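PDB 2Q9R: protein of unknown function from Shewanella baltica, which is of unknown function, a mostly helical member of the DUF416 family that takes up benzoic acid in a pocket in the crystal. Local coordinates for residues 126-129 with 130-134; 103-106 with 107-111. All coordinates share one frame; numbering follows the deposited sequence.

In the fold
Along the chain from the N terminus, contact 2 comes first, on helix 92-111, and contact 1 follows on helix 120-136; the two are in series, neither nested nor crossed. Each lies within one helix and joins successive turns, so neither closes a loop. They sit on opposite sides of the chain's centre, their own centres about 24 Å apart and their nearest atoms about 11 Å apart, without touching. Residues 103-111 pack among helices 17-42, 47-62, 70-79 and 114-118, whereas 126-134 lean on helices 142-150 and 153-170 and carry Y131 to the benzoic acid pocket. Helices 92-111 and 120-136 are also tied directly to each other.

Contact 1 of 2, residues 126-129 with 130-134; sequences STVA and NYIEA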
loop_
_atom_site.group_PDB
_atom_site.type_symbol
_atom_site.label_atom_id
_atom_site.label_comp_id
_atom_site.label_asym_id
_atom_site.label_seq_id
_atom_site.Cartn_x
_atom_site.Cartn_y
_atom_site.Cartn_z
ATOM N N SER A 126 -2.183 -10.414 10.272
ATOM C CA SER A 126 -2.953 -11.279 9.382
ATOM C C SER A 126 -3.888 -10.505 8.475
ATOM O O SER A 126 -4.116 -10.901 7.339
ATOM C CB SER A 126 -3.775 -12.262 10.200
ATOM O OG SER A 126 -2.889 -13.002 11.013
ATOM N N THR A 127 -4.473 -9.428 8.995
ATOM C CA THR A 127 -5.329 -8.590 8.180
ATOM C C THR A 127 -4.563 -8.135 6.945
ATOM O O THR A 127 -5.062 -8.176 5.803
ATOM C CB THR A 127 -5.891 -7.371 8.991
ATOM O OG1 THR A 127 -6.650 -7.874 10.090
ATOM C CG2 THR A 127 -6.794 -6.535 8.144
ATOM N N VAL A 128 -3.328 -7.737 7.170
ATOM C CA VAL A 128 -2.464 -7.269 6.049
ATOM C C VAL A 128 -2.092 -8.408 5.073
ATOM O O VAL A 128 -2.179 -8.249 3.851
ATOM C CB VAL A 128 -1.206 -6.603 6.568
ATOM C CG1 VAL A 128 -0.351 -6.103 5.350
ATOM C CG2 VAL A 128 -1.599 -5.465 7.494
ATOM N N ALA A 129 -1.700 -9.563 5.597
ATOM C CA ALA A 129 -1.415 -10.702 4.706
ATOM C C ALA A 129 -2.645 -11.111 3.898
ATOM O O ALA A 129 -2.513 -11.470 2.743
ATOM C CB ALA A 129 -0.897 -11.868 5.492
ATOM N N ASN A 130 -3.833 -11.072 4.508
ATOM C CA ASN A 130 -5.054 -11.552 3.857
ATOM C C ASN A 130 -5.441 -10.629 2.725
ATOM O O ASN A 130 -5.864 -11.085 1.659
ATOM C CB ASN A 130 -6.228 -11.645 4.832
ATOM C CG ASN A 130 -6.106 -12.783 5.791
ATOM O OD1 ASN A 130 -5.372 -13.751 5.561
ATOM N ND2 ASN A 130 -6.814 -12.674 6.898
ATOM N N TYR A 131 -5.237 -9.335 2.956
ATOM C CA TYR A 131 -5.422 -8.299 1.946
ATOM C C TYR A 131 -4.540 -8.554 0.738
ATOM O O TYR A 131 -5.033 -8.592 -0.379
ATOM C CB TYR A 131 -5.134 -6.913 2.536
ATOM C CG TYR A 131 -5.334 -5.778 1.560
ATOM C CD1 TYR A 131 -6.602 -5.360 1.230
ATOM C CD2 TYR A 131 -4.256 -5.126 0.965
ATOM C CE1 TYR A 131 -6.799 -4.344 0.334
ATOM C CE2 TYR A 131 -4.448 -4.085 0.058
ATOM C CZ TYR A 131 -5.734 -3.702 -0.232
ATOM O OH TYR A 131 -6.017 -2.697 -1.106
ATOM N N ILE A 132 -3.244 -8.765 0.982
ATOM C CA ILE A 132 -2.273 -9.064 -0.081
ATOM C C ILE A 132 -2.617 -10.365 -0.774
ATOM O O ILE A 132 -2.631 -10.437 -2.007
ATOM C CB ILE A 132 -0.862 -9.163 0.475
ATOM C CG1 ILE A 132 -0.385 -7.783 0.969
ATOM C CG2 ILE A 132 0.097 -9.769 -0.580
ATOM C CD1 ILE A 132 0.861 -7.795 1.824
ATOM N N GLU A 133 -2.943 -11.379 0.019
ATOM C CA GLU A 133 -3.209 -12.723 -0.525
ATOM C C GLU A 133 -4.561 -12.813 -1.251
ATOM O O GLU A 133 -4.711 -13.615 -2.174
ATOM C CB GLU A 133 -3.068 -13.803 0.549
ATOM C CG GLU A 133 -1.637 -14.175 0.923
ATOM C CD GLU A 133 -1.547 -14.802 2.312
ATOM O OE1 GLU A 133 -2.555 -15.325 2.799
ATOM O OE2 GLU A 133 -0.504 -14.737 2.974
ATOM N N ALA A 134 -5.511 -11.963 -0.871
ATOM C CA ALA A 134 -6.845 -11.906 -1.490
ATOM C C ALA A 134 -6.757 -11.721 -2.991
ATOM O O ALA A 134 -7.433 -12.359 -3.753
ATOM C CB ALA A 134 -7.649 -10.739 -0.893
#
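V128 and I132, one helical turn apart, meet through their side-chain torsions: CG1 of V128 stands anti to the backbone N (chi1 -179°), while CG1 of I132 lies beside its own N (chi1 -67°) and sends CD1 back toward the preceding turn. V128 CG1 and I132 CD1 come to 4.1 Å, a loose apolar touch between obliquely crossing side chains. Underneath, four i to i+4 backbone bonds hold the alpha-helix; the one from I132 N to V128 O is 3.1 Å long and nearly straight at the hydrogen. On a more open side of the helix, E133, its CG beside the backbone N and its chain extended beyond, runs back alongside A129, with OE2 3.8 Å from A129 CB. N130 likewise bends back, its ND2 3.3 Å from S126 O, but the angle is too poor for a hydrogen bond. The ring of Y131 leads off from the preceding turn and lines the benzoic acid pocket. Y131 also packs on H152 of the second subunit. T127 OG1 is hydrogen-bonded to D97 on helix 92-111, tying the two helices together. V128 and I132 pack against V154 of helix 153-170, and I132 and E133 reach V149 of helix 142-150.

Contact 2 of 2, residues 103-106 with 107-111; sequences STLL and GAIQG. With SO4 (sulfate ion), chain C.
L105 and I109 make the apolar contact here, as i and i+4 neighbours on one face of the alpha-helix. Their methyl ends meet at 3.5 Å between L105 CD1 and I109 CD1, a close approach, and L105 CG is 3.7 Å from the same I109 methyl. The L105 side chain leaves the backbone pointing away from the next turn, but its branch comes round toward it, with CG anti to the backbone N (chi1 174°). I109 starts out toward the preceding turn, and its CG1 and CD1 lie back over the carbonyl of L105, each 3.2 Å from L105 O.

Backbone hydrogen bonds run beneath this pair. Four i to i+4 bonds join 103-106 to 107-110, among them I109 N to L105 O at 2.9 Å, and G111 N continues the pattern to G107 O. S103 and T104 turn their hydroxyls back to their own helix, bonding to the carbonyls of V99 and V100.

The polar contact is with a sulfate ion, most likely a crystallisation additive. Q110 reaches out with an extended chain, CG anti to its N, and NE2 donates to sulfate O3 at 2.7 Å with an N-H...O angle of 155°. The backbone N atoms of I70 and D71 also bond to the ion, and Q110 NE2 bonds D71 OD1 as well, so the amide links the sulfate to the start of helix 70-79.

L105 packs against A24, T25 and C28 of helix 17-42, L106 against L74 and L77 of helix 70-79, and A108 against helix 114-118. L57 of helix 47-62 touches L105, L106 and I109.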
loop_
_atom_site.group_PDB
_atom_site.type_symbol
_atom_site.label_atom_id
_atom_site.label_comp_id
_atom_site.label_asym_id
_atom_site.label_seq_id
_atom_site.Cartn_x
_atom_site.Cartn_y
_atom_site.Cartn_z
ATOM N N SER A 103 -12.906 -6.108 20.644
ATOM C CA SER A 103 -13.620 -7.018 21.531
ATOM C C SER A 103 -12.661 -7.940 22.280
ATOM O O SER A 103 -12.813 -8.145 23.471
ATOM C CB SER A 103 -14.628 -7.871 20.768
ATOM O OG SER A 103 -15.583 -7.083 20.083
ATOM N N THR A 104 -11.714 -8.540 21.552
ATOM C CA THR A 104 -10.685 -9.410 22.136
ATOM C C THR A 104 -9.861 -8.669 23.211
ATOM O O THR A 104 -9.651 -9.168 24.295
ATOM C CB THR A 104 -9.752 -9.940 21.031
ATOM O OG1 THR A 104 -10.545 -10.603 20.037
ATOM C CG2 THR A 104 -8.683 -10.887 21.588
ATOM N N LEU A 105 -9.437 -7.449 22.919
ATOM C CA LEU A 105 -8.671 -6.669 23.911
ATOM C C LEU A 105 -9.467 -6.327 25.175
ATOM O O LEU A 105 -8.948 -6.460 26.312
ATOM C CB LEU A 105 -8.106 -5.405 23.239
ATOM C CG LEU A 105 -7.406 -4.436 24.171
ATOM C CD1 LEU A 105 -6.301 -5.157 25.020
ATOM C CD2 LEU A 105 -6.856 -3.275 23.330
ATOM N N LEU A 106 -10.702 -5.838 25.004
ATOM C CA LEU A 106 -11.559 -5.585 26.148
ATOM C C LEU A 106 -11.791 -6.870 26.931
ATOM O O LEU A 106 -11.750 -6.867 28.156
ATOM C CB LEU A 106 -12.909 -5.029 25.720
ATOM C CG LEU A 106 -13.087 -3.532 25.527
ATOM C CD1 LEU A 106 -14.411 -3.260 24.818
ATOM C CD2 LEU A 106 -13.024 -2.819 26.868
ATOM N N GLY A 107 -12.012 -7.975 26.226
ATOM C CA GLY A 107 -12.211 -9.260 26.902
ATOM C C GLY A 107 -10.981 -9.727 27.659
ATOM O O GLY A 107 -11.094 -10.282 28.745
ATOM N N ALA A 108 -9.806 -9.465 27.099
ATOM C CA ALA A 108 -8.535 -9.846 27.713
ATOM C C ALA A 108 -8.233 -9.026 28.971
ATOM O O ALA A 108 -7.777 -9.570 29.968
ATOM C CB ALA A 108 -7.411 -9.725 26.707
ATOM N N ILE A 109 -8.521 -7.724 28.910
ATOM C CA ILE A 109 -8.429 -6.794 30.033
ATOM C C ILE A 109 -9.316 -7.249 31.173
ATOM O O ILE A 109 -8.914 -7.238 32.334
ATOM C CB ILE A 109 -8.809 -5.352 29.565
ATOM C CG1 ILE A 109 -7.660 -4.766 28.742
ATOM C CG2 ILE A 109 -9.124 -4.421 30.728
ATOM C CD1 ILE A 109 -8.079 -3.771 27.723
ATOM N N GLN A 110 -10.522 -7.684 30.828
ATOM C CA GLN A 110 -11.488 -8.127 31.819
ATOM C C GLN A 110 -10.991 -9.390 32.527
ATOM O O GLN A 110 -11.113 -9.506 33.743
ATOM C CB GLN A 110 -12.837 -8.369 31.134
ATOM C CG GLN A 110 -13.959 -8.770 32.033
ATOM C CD GLN A 110 -15.274 -8.923 31.274
ATOM O OE1 GLN A 110 -15.368 -9.702 30.324
ATOM N NE2 GLN A 110 -16.293 -8.176 31.694
ATOM N N GLY A 111 -10.421 -10.320 31.760
ATOM C CA GLY A 111 -9.910 -11.579 32.298
ATOM C C GLY A 111 -8.424 -11.616 32.639
ATOM O O GLY A 111 -7.908 -12.666 33.000
HETATM S S SO4 C . -17.649 -5.666 33.718
HETATM O O1 SO4 C . -18.681 -5.663 34.759
HETATM O O2 SO4 C . -16.897 -4.400 33.786
HETATM O O3 SO4 C . -16.664 -6.739 33.935
HETATM O O4 SO4 C . -18.382 -5.827 32.449
#